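Local coordinates for protein B-agarase (Agarivorans gilvus, PDB 5Z6P) that is a family 50 glycoside hydrolase that probably cleaves the beta-glycosidic bonds of agar polysaccharides, at residues A[642-647]-A[651-656]; A[527-532]-A[540-545]; A[419-424]-A[439-444]; A[273-278]-A[282-287]; A[129-134]-A[685-690]. All coordinates share one frame; numbering follows the deposited sequence.

Contact 1: A[642-647]-A[651-656]; sequences YNYYKE and PEPWSF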
# COMPACT_ATOMS: atom_id res chain seq x y z
N TYR A 642 6.22 6.87 -7.20
CA TYR A 642 5.66 5.52 -7.22
C TYR A 642 5.43 5.01 -5.79
O TYR A 642 6.22 5.32 -4.90
CB TYR A 642 6.59 4.53 -7.94
CG TYR A 642 7.10 4.98 -9.30
CD1 TYR A 642 8.24 5.76 -9.41
CD2 TYR A 642 6.44 4.58 -10.46
CE1 TYR A 642 8.71 6.16 -10.68
CE2 TYR A 642 6.90 4.96 -11.71
CZ TYR A 642 8.03 5.76 -11.81
OH TYR A 642 8.48 6.14 -13.06
N ASN A 643 4.37 4.23 -5.57
CA ASN A 643 4.23 3.48 -4.32
C ASN A 643 4.58 2.03 -4.61
O ASN A 643 4.17 1.50 -5.63
CB ASN A 643 2.82 3.58 -3.73
CG ASN A 643 2.45 5.00 -3.30
OD1 ASN A 643 3.32 5.86 -3.12
ND2 ASN A 643 1.17 5.23 -3.12
N TYR A 644 5.35 1.37 -3.75
CA TYR A 644 5.83 0.05 -4.11
C TYR A 644 6.04 -0.86 -2.92
O TYR A 644 7.06 -0.81 -2.24
CB TYR A 644 7.13 0.15 -4.92
CG TYR A 644 7.38 -1.05 -5.79
CD1 TYR A 644 6.54 -1.34 -6.85
CD2 TYR A 644 8.47 -1.89 -5.55
CE1 TYR A 644 6.76 -2.44 -7.64
CE2 TYR A 644 8.70 -3.00 -6.35
CZ TYR A 644 7.84 -3.26 -7.39
OH TYR A 644 8.03 -4.35 -8.20
N TYR A 645 5.03 -1.70 -2.72
CA TYR A 645 4.96 -2.62 -1.60
C TYR A 645 5.51 -3.98 -2.02
O TYR A 645 4.76 -4.90 -2.29
CB TYR A 645 3.52 -2.74 -1.12
CG TYR A 645 3.01 -1.50 -0.41
CD1 TYR A 645 3.35 -1.25 0.91
CD2 TYR A 645 2.21 -0.57 -1.07
CE1 TYR A 645 2.89 -0.13 1.58
CE2 TYR A 645 1.76 0.55 -0.42
CZ TYR A 645 2.09 0.77 0.91
OH TYR A 645 1.63 1.88 1.58
N LYS A 646 6.84 -4.05 -2.11
CA LYS A 646 7.54 -5.30 -2.38
C LYS A 646 8.78 -5.28 -1.50
O LYS A 646 8.97 -4.36 -0.72
CB LYS A 646 7.90 -5.44 -3.87
CG LYS A 646 6.71 -5.39 -4.84
CD LYS A 646 5.82 -6.61 -4.76
CE LYS A 646 4.42 -6.32 -5.29
NZ LYS A 646 3.44 -7.39 -4.96
N GLU A 647 9.64 -6.29 -1.62
CA GLU A 647 10.81 -6.36 -0.77
C GLU A 647 11.86 -5.32 -1.14
O GLU A 647 12.75 -5.03 -0.35
CB GLU A 647 11.39 -7.77 -0.79
CG GLU A 647 10.45 -8.83 -0.20
CD GLU A 647 11.11 -10.17 0.01
OE1 GLU A 647 12.35 -10.24 0.00
OE2 GLU A 647 10.39 -11.16 0.22
N PRO A 651 15.06 -5.53 -9.98
CA PRO A 651 15.55 -5.07 -11.28
C PRO A 651 14.58 -5.29 -12.45
O PRO A 651 14.50 -4.44 -13.32
CB PRO A 651 16.83 -5.90 -11.50
CG PRO A 651 17.13 -6.59 -10.18
CD PRO A 651 16.14 -6.12 -9.16
N GLU A 652 13.85 -6.39 -12.46
CA GLU A 652 13.01 -6.74 -13.60
C GLU A 652 11.86 -5.73 -13.87
O GLU A 652 11.75 -5.24 -14.99
CB GLU A 652 12.48 -8.16 -13.41
CG GLU A 652 11.92 -8.81 -14.65
CD GLU A 652 11.29 -10.15 -14.35
OE1 GLU A 652 11.89 -10.94 -13.59
OE2 GLU A 652 10.17 -10.41 -14.84
N PRO A 653 11.02 -5.39 -12.86
CA PRO A 653 9.96 -4.43 -13.23
C PRO A 653 10.43 -2.97 -13.28
O PRO A 653 9.70 -2.11 -13.76
CB PRO A 653 8.91 -4.62 -12.12
CG PRO A 653 9.73 -5.06 -10.92
CD PRO A 653 10.84 -5.92 -11.50
N TRP A 654 11.64 -2.70 -12.79
CA TRP A 654 12.14 -1.33 -12.83
C TRP A 654 13.10 -1.04 -14.01
O TRP A 654 13.71 0.03 -14.06
CB TRP A 654 12.80 -1.01 -11.48
CG TRP A 654 11.77 -0.93 -10.39
CD1 TRP A 654 11.47 -1.88 -9.46
CD2 TRP A 654 10.86 0.16 -10.16
NE1 TRP A 654 10.44 -1.45 -8.65
CE2 TRP A 654 10.05 -0.21 -9.05
CE3 TRP A 654 10.66 1.40 -10.76
CZ2 TRP A 654 9.05 0.64 -8.55
CZ3 TRP A 654 9.67 2.23 -10.26
CH2 TRP A 654 8.88 1.85 -9.16
N SER A 655 13.17 -1.97 -14.98
CA SER A 655 13.92 -1.83 -16.25
C SER A 655 13.70 -0.53 -17.02
O SER A 655 14.62 0.02 -17.59
CB SER A 655 13.56 -2.97 -17.20
OG SER A 655 14.50 -4.00 -17.10
N PHE A 656 12.45 -0.07 -17.02
CA PHE A 656 12.01 1.07 -17.80
C PHE A 656 12.61 2.40 -17.36
O PHE A 656 12.54 3.37 -18.10
CB PHE A 656 10.48 1.17 -17.73
CG PHE A 656 9.97 1.68 -16.41
CD1 PHE A 656 9.68 0.80 -15.37
CD2 PHE A 656 9.78 3.04 -16.20
CE1 PHE A 656 9.21 1.26 -14.15
CE2 PHE A 656 9.31 3.51 -14.99
CZ PHE A 656 9.02 2.62 -13.96

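Contact 2: A[527-532]-A[540-545]; sequences HTLGRS and AVFVEL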
# COMPACT_ATOMS: atom_id res chain seq x y z
N HIS A 527 -13.48 2.38 -22.52
CA HIS A 527 -14.75 2.85 -21.99
C HIS A 527 -15.13 4.23 -22.53
O HIS A 527 -16.26 4.46 -22.93
CB HIS A 527 -14.71 2.92 -20.46
CG HIS A 527 -16.02 3.30 -19.85
ND1 HIS A 527 -16.34 4.59 -19.49
CD2 HIS A 527 -17.11 2.55 -19.55
CE1 HIS A 527 -17.56 4.62 -18.99
NE2 HIS A 527 -18.05 3.39 -19.02
N THR A 528 -14.17 5.14 -22.54
CA THR A 528 -14.41 6.50 -23.02
C THR A 528 -14.82 6.52 -24.50
O THR A 528 -15.73 7.25 -24.86
CB THR A 528 -13.18 7.38 -22.78
OG1 THR A 528 -12.93 7.48 -21.37
CG2 THR A 528 -13.39 8.76 -23.33
N LEU A 529 -14.19 5.70 -25.34
CA LEU A 529 -14.60 5.54 -26.73
C LEU A 529 -16.08 5.11 -26.83
O LEU A 529 -16.78 5.46 -27.79
CB LEU A 529 -13.72 4.52 -27.46
CG LEU A 529 -12.35 5.02 -27.93
CD1 LEU A 529 -11.48 3.88 -28.45
CD2 LEU A 529 -12.54 6.11 -28.98
N GLY A 530 -16.54 4.38 -25.83
CA GLY A 530 -17.92 3.95 -25.79
C GLY A 530 -18.89 5.09 -25.49
O GLY A 530 -20.07 4.95 -25.77
N ARG A 531 -18.39 6.20 -24.95
CA ARG A 531 -19.24 7.32 -24.57
C ARG A 531 -19.50 8.32 -25.70
O ARG A 531 -18.79 8.35 -26.71
CB ARG A 531 -18.63 8.03 -23.37
CG ARG A 531 -18.57 7.14 -22.13
CD ARG A 531 -17.86 7.81 -20.99
NE ARG A 531 -18.50 9.06 -20.58
CZ ARG A 531 -17.97 9.89 -19.69
NH1 ARG A 531 -16.80 9.59 -19.15
NH2 ARG A 531 -18.58 11.01 -19.34
N SER A 532 -20.53 9.13 -25.53
CA SER A 532 -20.83 10.17 -26.51
C SER A 532 -20.01 11.45 -26.26
O SER A 532 -19.84 11.89 -25.13
CB SER A 532 -22.32 10.48 -26.51
OG SER A 532 -22.78 10.64 -25.18
N ALA A 540 -14.26 13.87 -27.07
CA ALA A 540 -14.08 14.81 -28.18
C ALA A 540 -12.62 14.89 -28.61
O ALA A 540 -12.30 14.86 -29.80
CB ALA A 540 -14.59 16.18 -27.80
N VAL A 541 -11.73 14.99 -27.61
CA VAL A 541 -10.30 15.00 -27.86
C VAL A 541 -9.87 13.71 -28.56
O VAL A 541 -9.11 13.76 -29.51
CB VAL A 541 -9.48 15.18 -26.54
CG1 VAL A 541 -7.99 14.99 -26.80
CG2 VAL A 541 -9.75 16.53 -25.94
N PHE A 542 -10.38 12.56 -28.10
CA PHE A 542 -10.03 11.29 -28.71
C PHE A 542 -10.43 11.25 -30.19
O PHE A 542 -9.68 10.78 -31.02
CB PHE A 542 -10.68 10.10 -27.99
CG PHE A 542 -10.06 9.74 -26.64
CD1 PHE A 542 -8.96 10.41 -26.14
CD2 PHE A 542 -10.59 8.71 -25.89
CE1 PHE A 542 -8.42 10.04 -24.89
CE2 PHE A 542 -10.06 8.34 -24.66
CZ PHE A 542 -8.98 9.01 -24.16
N VAL A 543 -11.63 11.75 -30.50
CA VAL A 543 -12.11 11.81 -31.87
C VAL A 543 -11.16 12.65 -32.74
O VAL A 543 -10.82 12.26 -33.85
CB VAL A 543 -13.54 12.38 -31.95
CG1 VAL A 543 -13.91 12.72 -33.40
CG2 VAL A 543 -14.52 11.39 -31.37
N GLU A 544 -10.72 13.79 -32.22
CA GLU A 544 -9.85 14.67 -32.99
C GLU A 544 -8.47 14.03 -33.15
O GLU A 544 -7.82 14.20 -34.18
CB GLU A 544 -9.76 16.04 -32.33
CG GLU A 544 -8.77 17.00 -32.99
CD GLU A 544 -9.16 17.45 -34.41
OE1 GLU A 544 -10.36 17.38 -34.79
OE2 GLU A 544 -8.26 17.92 -35.14
N LEU A 545 -8.05 13.25 -32.15
CA LEU A 545 -6.80 12.53 -32.24
C LEU A 545 -6.86 11.47 -33.36
O LEU A 545 -5.96 11.38 -34.18
CB LEU A 545 -6.45 11.88 -30.89
CG LEU A 545 -5.06 11.26 -30.74
CD1 LEU A 545 -4.72 11.04 -29.28
CD2 LEU A 545 -4.86 9.94 -31.52

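Contact 3: A[419-424]-A[439-444]; sequences DVTVDR and PEFYDN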
# COMPACT_ATOMS: atom_id res chain seq x y z
N ASP A 419 6.73 18.03 19.05
CA ASP A 419 8.14 18.24 19.35
C ASP A 419 8.92 16.93 19.37
O ASP A 419 9.99 16.82 18.77
CB ASP A 419 8.32 18.98 20.68
CG ASP A 419 8.01 20.46 20.57
OD1 ASP A 419 7.89 20.97 19.44
OD2 ASP A 419 7.88 21.11 21.63
N VAL A 420 8.40 15.94 20.08
CA VAL A 420 9.07 14.65 20.18
C VAL A 420 9.15 13.94 18.82
O VAL A 420 10.17 13.34 18.50
CB VAL A 420 8.38 13.76 21.21
CG1 VAL A 420 8.90 12.33 21.12
CG2 VAL A 420 8.59 14.33 22.60
N THR A 421 8.08 14.01 18.03
CA THR A 421 8.07 13.45 16.69
C THR A 421 9.22 14.01 15.85
O THR A 421 9.96 13.25 15.24
CB THR A 421 6.72 13.71 15.96
OG1 THR A 421 5.66 12.99 16.61
CG2 THR A 421 6.79 13.28 14.51
N VAL A 422 9.37 15.33 15.83
CA VAL A 422 10.47 15.94 15.07
C VAL A 422 11.82 15.55 15.70
O VAL A 422 12.78 15.28 14.97
CB VAL A 422 10.35 17.49 14.99
CG1 VAL A 422 11.57 18.09 14.30
CG2 VAL A 422 9.10 17.88 14.25
N ASP A 423 11.90 15.53 17.03
CA ASP A 423 13.10 15.07 17.73
C ASP A 423 13.46 13.67 17.31
O ASP A 423 14.62 13.37 17.07
CB ASP A 423 12.91 15.08 19.25
CG ASP A 423 12.93 16.47 19.84
OD1 ASP A 423 13.44 17.41 19.19
OD2 ASP A 423 12.45 16.61 20.98
N ARG A 424 12.46 12.80 17.25
CA ARG A 424 12.64 11.43 16.82
C ARG A 424 13.17 11.33 15.38
O ARG A 424 14.13 10.60 15.13
CB ARG A 424 11.32 10.67 16.92
CG ARG A 424 10.93 10.18 18.30
CD ARG A 424 9.50 9.63 18.26
NE ARG A 424 9.10 8.96 19.49
CZ ARG A 424 7.86 8.58 19.76
NH1 ARG A 424 6.89 8.83 18.88
NH2 ARG A 424 7.57 7.97 20.90
N PRO A 439 -0.41 19.88 8.76
CA PRO A 439 0.07 21.21 8.41
C PRO A 439 0.59 21.97 9.62
O PRO A 439 1.29 22.96 9.46
CB PRO A 439 -1.18 21.89 7.84
CG PRO A 439 -2.10 20.80 7.50
CD PRO A 439 -1.85 19.73 8.51
N GLU A 440 0.23 21.51 10.82
CA GLU A 440 0.82 22.05 12.03
C GLU A 440 2.34 21.87 12.08
O GLU A 440 3.01 22.58 12.81
CB GLU A 440 0.20 21.40 13.27
CG GLU A 440 -1.18 21.93 13.64
CD GLU A 440 -2.31 21.21 12.93
OE1 GLU A 440 -2.04 20.32 12.10
OE2 GLU A 440 -3.47 21.55 13.20
N PHE A 441 2.87 20.92 11.32
CA PHE A 441 4.31 20.66 11.31
C PHE A 441 5.05 21.55 10.32
O PHE A 441 6.28 21.62 10.34
CB PHE A 441 4.62 19.20 10.98
CG PHE A 441 4.39 18.23 12.10
CD1 PHE A 441 5.39 17.97 13.02
CD2 PHE A 441 3.18 17.56 12.22
CE1 PHE A 441 5.20 17.07 14.05
CE2 PHE A 441 2.98 16.65 13.26
CZ PHE A 441 4.01 16.42 14.17
N TYR A 442 4.30 22.23 9.46
CA TYR A 442 4.89 22.89 8.30
C TYR A 442 5.74 24.12 8.66
O TYR A 442 6.56 24.53 7.86
CB TYR A 442 3.81 23.29 7.30
CG TYR A 442 3.12 22.15 6.55
CD1 TYR A 442 3.50 20.82 6.74
CD2 TYR A 442 2.09 22.41 5.66
CE1 TYR A 442 2.86 19.80 6.07
CE2 TYR A 442 1.45 21.41 4.98
CZ TYR A 442 1.84 20.11 5.18
OH TYR A 442 1.19 19.13 4.48
N ASP A 443 5.56 24.71 9.83
CA ASP A 443 6.44 25.82 10.22
C ASP A 443 7.50 25.40 11.24
O ASP A 443 7.97 26.23 12.03
CB ASP A 443 5.63 27.01 10.76
CG ASP A 443 4.87 26.70 12.04
OD1 ASP A 443 5.12 25.67 12.69
OD2 ASP A 443 4.01 27.52 12.42
N ASN A 444 7.90 24.13 11.23
CA ASN A 444 8.72 23.61 12.32
C ASN A 444 10.17 24.07 12.24
O ASN A 444 10.84 24.19 13.27
CB ASN A 444 8.65 22.08 12.35
CG ASN A 444 9.55 21.42 11.33
OD1 ASN A 444 10.76 21.29 11.54
ND2 ASN A 444 8.96 20.97 10.22

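Contact 4: A[273-278]-A[282-287]; sequences PRQQAS and RTEKIA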
# COMPACT_ATOMS: atom_id res chain seq x y z
N PRO A 273 29.29 16.70 -2.37
CA PRO A 273 29.70 17.62 -3.43
C PRO A 273 28.73 18.79 -3.56
O PRO A 273 27.63 18.63 -4.08
CB PRO A 273 29.71 16.74 -4.69
CG PRO A 273 28.87 15.56 -4.34
CD PRO A 273 29.05 15.34 -2.87
N ARG A 274 29.15 19.94 -3.06
CA ARG A 274 28.34 21.14 -3.05
C ARG A 274 27.84 21.52 -4.44
O ARG A 274 28.60 21.52 -5.41
CB ARG A 274 29.14 22.30 -2.46
CG ARG A 274 28.28 23.47 -2.04
CD ARG A 274 27.44 23.09 -0.84
NE ARG A 274 26.61 24.20 -0.40
CZ ARG A 274 27.04 25.16 0.40
NH1 ARG A 274 28.30 25.15 0.83
NH2 ARG A 274 26.23 26.14 0.76
N GLN A 275 26.56 21.84 -4.52
CA GLN A 275 25.95 22.29 -5.76
C GLN A 275 25.50 23.73 -5.61
O GLN A 275 25.51 24.27 -4.51
CB GLN A 275 24.77 21.39 -6.12
CG GLN A 275 25.08 19.92 -6.03
CD GLN A 275 25.82 19.43 -7.24
OE1 GLN A 275 25.48 19.78 -8.37
NE2 GLN A 275 26.84 18.62 -7.02
N GLN A 276 25.10 24.35 -6.72
CA GLN A 276 24.54 25.69 -6.65
C GLN A 276 23.26 25.71 -5.83
O GLN A 276 22.48 24.75 -5.88
CB GLN A 276 24.29 26.24 -8.04
CG GLN A 276 25.53 26.42 -8.89
CD GLN A 276 25.34 27.43 -9.98
OE1 GLN A 276 24.79 28.50 -9.74
NE2 GLN A 276 25.74 27.09 -11.18
N ALA A 277 23.06 26.78 -5.07
CA ALA A 277 21.89 26.96 -4.23
C ALA A 277 20.85 27.85 -4.92
O ALA A 277 21.18 28.95 -5.37
CB ALA A 277 22.29 27.57 -2.91
N SER A 278 19.60 27.40 -4.99
CA SER A 278 18.54 28.21 -5.58
C SER A 278 17.66 28.81 -4.51
O SER A 278 16.79 29.63 -4.80
CB SER A 278 17.69 27.37 -6.54
OG SER A 278 17.03 26.31 -5.84
N ARG A 282 15.42 21.23 -5.15
CA ARG A 282 15.40 21.09 -6.61
C ARG A 282 16.04 19.79 -7.04
O ARG A 282 16.61 19.08 -6.21
CB ARG A 282 16.12 22.27 -7.27
CG ARG A 282 17.61 22.36 -6.95
CD ARG A 282 18.21 23.64 -7.49
NE ARG A 282 19.67 23.64 -7.33
CZ ARG A 282 20.51 23.11 -8.21
NH1 ARG A 282 20.05 22.56 -9.33
NH2 ARG A 282 21.80 23.16 -7.99
N THR A 283 15.94 19.46 -8.32
CA THR A 283 16.57 18.25 -8.81
C THR A 283 17.84 18.60 -9.60
O THR A 283 17.99 19.72 -10.07
CB THR A 283 15.61 17.43 -9.69
OG1 THR A 283 15.42 18.10 -10.94
CG2 THR A 283 14.25 17.23 -8.99
N GLU A 284 18.73 17.63 -9.73
CA GLU A 284 20.03 17.81 -10.39
C GLU A 284 20.61 16.45 -10.71
O GLU A 284 20.42 15.50 -9.97
CB GLU A 284 20.99 18.59 -9.48
CG GLU A 284 22.29 19.03 -10.13
CD GLU A 284 22.02 19.89 -11.35
OE1 GLU A 284 22.30 19.43 -12.47
OE2 GLU A 284 21.51 21.02 -11.18
N LYS A 285 21.34 16.35 -11.82
CA LYS A 285 22.11 15.14 -12.06
C LYS A 285 23.50 15.36 -11.47
O LYS A 285 24.16 16.35 -11.75
CB LYS A 285 22.18 14.81 -13.56
CG LYS A 285 21.49 13.47 -13.95
CD LYS A 285 21.56 13.22 -15.44
CE LYS A 285 21.96 11.77 -15.79
NZ LYS A 285 20.93 10.69 -15.56
N ILE A 286 23.93 14.45 -10.59
CA ILE A 286 25.21 14.60 -9.91
C ILE A 286 26.03 13.34 -10.10
O ILE A 286 25.60 12.26 -9.74
CB ILE A 286 25.03 14.90 -8.41
CG1 ILE A 286 24.33 16.25 -8.21
CG2 ILE A 286 26.36 14.93 -7.70
CD1 ILE A 286 24.00 16.56 -6.77
N ALA A 287 27.20 13.50 -10.70
CA ALA A 287 28.07 12.39 -11.06
C ALA A 287 27.29 11.26 -11.72
O ALA A 287 27.41 10.10 -11.33
CB ALA A 287 28.82 11.88 -9.84
O HOH W 1 24.38 22.44 -9.36
O HOH W 2 26.08 18.79 -10.63
O HOH W 3 18.84 24.77 -4.28

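Contact 5: A[129-134]-A[685-690]; sequences IAPGKQ and TACSQQ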
# COMPACT_ATOMS: atom_id res chain seq x y z
N ILE A 129 6.38 -17.84 6.09
CA ILE A 129 6.99 -19.09 6.52
C ILE A 129 8.29 -18.78 7.24
O ILE A 129 9.23 -18.30 6.64
CB ILE A 129 7.24 -20.04 5.35
CG1 ILE A 129 5.97 -20.18 4.52
CG2 ILE A 129 7.73 -21.39 5.85
CD1 ILE A 129 6.19 -20.72 3.15
N ALA A 130 8.31 -19.04 8.54
CA ALA A 130 9.44 -18.64 9.36
C ALA A 130 10.52 -19.72 9.34
O ALA A 130 10.22 -20.89 9.15
CB ALA A 130 8.98 -18.35 10.78
N PRO A 131 11.78 -19.32 9.51
CA PRO A 131 12.84 -20.32 9.67
C PRO A 131 12.65 -21.07 10.99
O PRO A 131 12.08 -20.51 11.92
CB PRO A 131 14.12 -19.49 9.69
CG PRO A 131 13.73 -18.13 9.23
CD PRO A 131 12.30 -17.95 9.61
N GLY A 132 13.09 -22.32 11.09
CA GLY A 132 12.89 -23.08 12.31
C GLY A 132 11.86 -24.18 12.16
O GLY A 132 11.79 -24.84 11.12
N LYS A 133 11.04 -24.38 13.19
CA LYS A 133 10.19 -25.57 13.25
C LYS A 133 9.18 -25.61 12.10
O LYS A 133 8.88 -24.60 11.47
CB LYS A 133 9.48 -25.65 14.61
CG LYS A 133 8.74 -24.38 15.03
CD LYS A 133 8.13 -24.55 16.42
CE LYS A 133 7.55 -23.25 16.95
NZ LYS A 133 6.50 -22.69 16.05
N GLN A 134 8.69 -26.80 11.81
CA GLN A 134 7.65 -26.95 10.82
C GLN A 134 6.38 -26.20 11.26
O GLN A 134 5.99 -26.25 12.42
CB GLN A 134 7.38 -28.43 10.58
CG GLN A 134 6.63 -28.79 9.31
CD GLN A 134 6.69 -30.29 9.00
OE1 GLN A 134 7.76 -30.89 8.96
NE2 GLN A 134 5.53 -30.90 8.79
N THR A 685 5.56 -9.05 4.32
CA THR A 685 5.60 -9.56 5.68
C THR A 685 6.93 -10.16 6.13
O THR A 685 7.71 -10.67 5.33
CB THR A 685 4.49 -10.61 5.90
OG1 THR A 685 4.77 -11.78 5.13
CG2 THR A 685 3.15 -10.07 5.48
N ALA A 686 7.17 -10.06 7.44
CA ALA A 686 8.36 -10.59 8.10
C ALA A 686 7.92 -11.58 9.19
O ALA A 686 6.75 -11.59 9.55
CB ALA A 686 9.18 -9.47 8.69
N CYS A 687 8.84 -12.39 9.72
CA CYS A 687 8.46 -13.38 10.72
C CYS A 687 8.52 -12.81 12.13
O CYS A 687 8.01 -13.40 13.07
CB CYS A 687 9.36 -14.63 10.64
SG CYS A 687 11.06 -14.34 11.08
N SER A 688 9.11 -11.64 12.28
CA SER A 688 9.35 -11.10 13.61
C SER A 688 9.62 -9.61 13.51
O SER A 688 9.93 -9.13 12.43
CB SER A 688 10.55 -11.78 14.24
OG SER A 688 11.72 -11.29 13.62
N GLN A 689 9.55 -8.91 14.64
CA GLN A 689 9.93 -7.49 14.69
C GLN A 689 11.36 -7.29 14.22
O GLN A 689 11.68 -6.32 13.55
CB GLN A 689 9.76 -6.92 16.10
CG GLN A 689 8.29 -6.81 16.57
CD GLN A 689 7.42 -6.14 15.52
OE1 GLN A 689 7.70 -5.02 15.08
NE2 GLN A 689 6.38 -6.84 15.09
N GLN A 690 12.25 -8.20 14.60
CA GLN A 690 13.64 -8.07 14.21
C GLN A 690 13.77 -8.11 12.69
O GLN A 690 14.52 -7.34 12.11
CB GLN A 690 14.50 -9.16 14.86
CG GLN A 690 15.98 -9.00 14.60
CD GLN A 690 16.79 -10.20 15.07
OE1 GLN A 690 16.24 -11.22 15.45
NE2 GLN A 690 18.11 -10.06 15.06

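Contact 1: A[642-647]-A[651-656]
Trp654 drives the rim of its indole between Tyr642 and Tyr644, which reach toward it from strand 640-643 and the chain that follows it. NE1 and CZ2 of the indole both meet Tyr644, while CH2 and CZ3 meet Tyr642. The six-membered ring meets Tyr642 edge-to-face at 89°, with Trp654 CH2 3.6 Å from Tyr642 CG. The pyrrole side tilts onto Tyr644 at 77°, again edge-to-face, and puts Trp654 NE1 3.3 Å from Tyr644 CE2. The other face of the Tyr644 ring is taken by Lys646 CG, so this phenol is held on both faces. A chi1 of -69°, with CG beside the backbone N, carries the indole across to both tyrosines. These three rings are buried and share many atom contacts, whereas the partly exposed Phe656 and Pro653 touch fewer atoms, chiefly at the hydroxyl ends. Phe656 CE2 lies 3.4 Å from Tyr642 OH, and Pro653 CG is 3.3 Å from Tyr644 OH. Phe709, from another strand of the same sheet, adds one more edge-to-face ring to Trp654. With no hydrogen bond joining the two segments, the aromatic cluster probably holds this loop by dispersion and by the attraction of positive ring edges to electron-rich faces.

Contact 2: A[527-532]-A[540-545]
Packing between two consecutive helices, 523-530 and 537-550, is illustrated here by one aromatic ring resting against the last turn of the first helix. Phe542 points toward Thr528, and its CE2 lies 3.6 Å from Thr528 CG2 and 3.8 Å from Thr528 CB. The two side chains cross at about a right angle, and the methyl reaches the ring obliquely. A chi1 of -63° explains why threonine offers carbon here: it sets CG2 anti to the backbone N, while OG1 turns back to bond the carbonyl O of Ile524 one helical turn earlier. Leu529 joins more distantly, its CD2 4.5 Å from Phe542 CD2. Leu590 of helix 581-609 touches both Leu529 and Phe542, so a third helix helps to enclose the pair. All three touching residues are buried, and no hydrogen bond passes between the segments. The chemistry therefore implies a hydrophobic helix-helix junction, in which the polar group of threonine is satisfied within its own helix and only its hydrocarbon part is given to the neighbour.

Contact 3: A[419-424]-A[439-444]
This is a buried helix-to-turn contact, in which helix 413-428 receives a short 3-10 segment and the type I turn from Phe441 to Asn444 that precedes strand 449-453. Phe441 supplies the principal apolar group. Its ring presents an edge to the helix, with CD1 3.9 Å from Val422 CG2, and the methyl lies near the ring plane. Thr421 flanks the same corner more obliquely, its CG2 4.1 Å from Phe441 CE1. With chi1 at -67° the threonine hydroxyl stands beside the backbone N and bonds the carbonyl O of Trp417 and Tyr717 OH. Val422 uses its second branch too: CG1 stands 4.3 Å from Asn444 OD1, a looser apposition. That oxygen is engaged by the backbone N atoms of Arg446 and Ile447, the first of these closing an Asx turn. At its other end the same amide sends ND2 to Phe441 O at 2.8 Å, a nearly linear bond (161°) lying in the amide plane.

Contact 4: A[273-278]-A[282-287]
Arg282 reaches across to the backbone of Gln276, giving NH2 to the carbonyl O at 2.7 Å with an N-H...O angle of 164°. NE supplements this with a weak second bond to the same oxygen. The guanidinium is held in its own plane from another edge by Glu284, whose OE2 accepts NH1 at 2.8 Å through its anti lone pair, a salt bridge along the strand that probably helps to fix the rotation of the arginine. Water 1 links Arg282 NH2 to Gln275 OE1. Strand 282-286 is an outermost strand of a six-stranded mixed sheet, paired in a beta-hairpin with strand 289-293; segment 273-278 runs roughly antiparallel beside it (154°), yet contributes no backbone-to-backbone bond to it. Side chains and water bridge the gap, the arginine reaching a backbone carbonyl. Gln275 bends at chi2 (-80°) so that NE2 returns to Pro273 O at 3.0 Å, coming in above the carbonyl plane, and its amide carbon CD packs 3.4 Å from Ile286 CD1. Ser278 OG lies 3.4 Å from Arg282 CD, alongside the aliphatic part of the arginine. At the far end Pro273 CG rests 4.2 Å from Ile286 CG2.

Contact 5: A[129-134]-A[685-690]
Cys687 gives up the most surface here, and it does so against two neighbours in the sequence, Ala130 and Pro131, in the loop that links strands 122-129 and 135-140. Its CB sits 3.7 Å from the methyl carbon CB of Ala130, a close apolar touch between residues whose CA atoms are 5.5 Å apart. SG approaches Pro131 CD at 4.1 Å, from a chi1 of 67° that places it between the backbone N and the carbonyl carbon. No hydrogen bond crosses between these segments, but Thr685, two residues earlier, is tied to the same region through its N to Gln110 and its hydroxyl to Asn128. Beyond Cys687 the chain enters helix 689-704, with Ser688 at the N-cap, its OG bonded to the N of Glu691. Small, partly exposed apolar side chains beside such polar links are consistent with a small interface between the agarase CBM-like region and the loop that leads into helix 689-704.

In the fold
Read from the N terminus, contact 5 opens first, at 129-134 in the CBM-like domain, and closes only at 685-690, some 550 residues on. The other four lie within that span, in series and without crossing. Contact 4 closes a short loop at the edge strand 282-286. Contact 3 joins helix 413-428 to the turn before strand 449-453, contact 2 pairs two successive helices, and contact 1 closes a three-residue gap after strand 640-643. Contacts 1 and 4 involve the two outermost strands of one six-stranded sheet, their centres about 26 Å apart. Contacts 1 to 4 are thus local closures, whereas contact 5 joins distant parts of the chain.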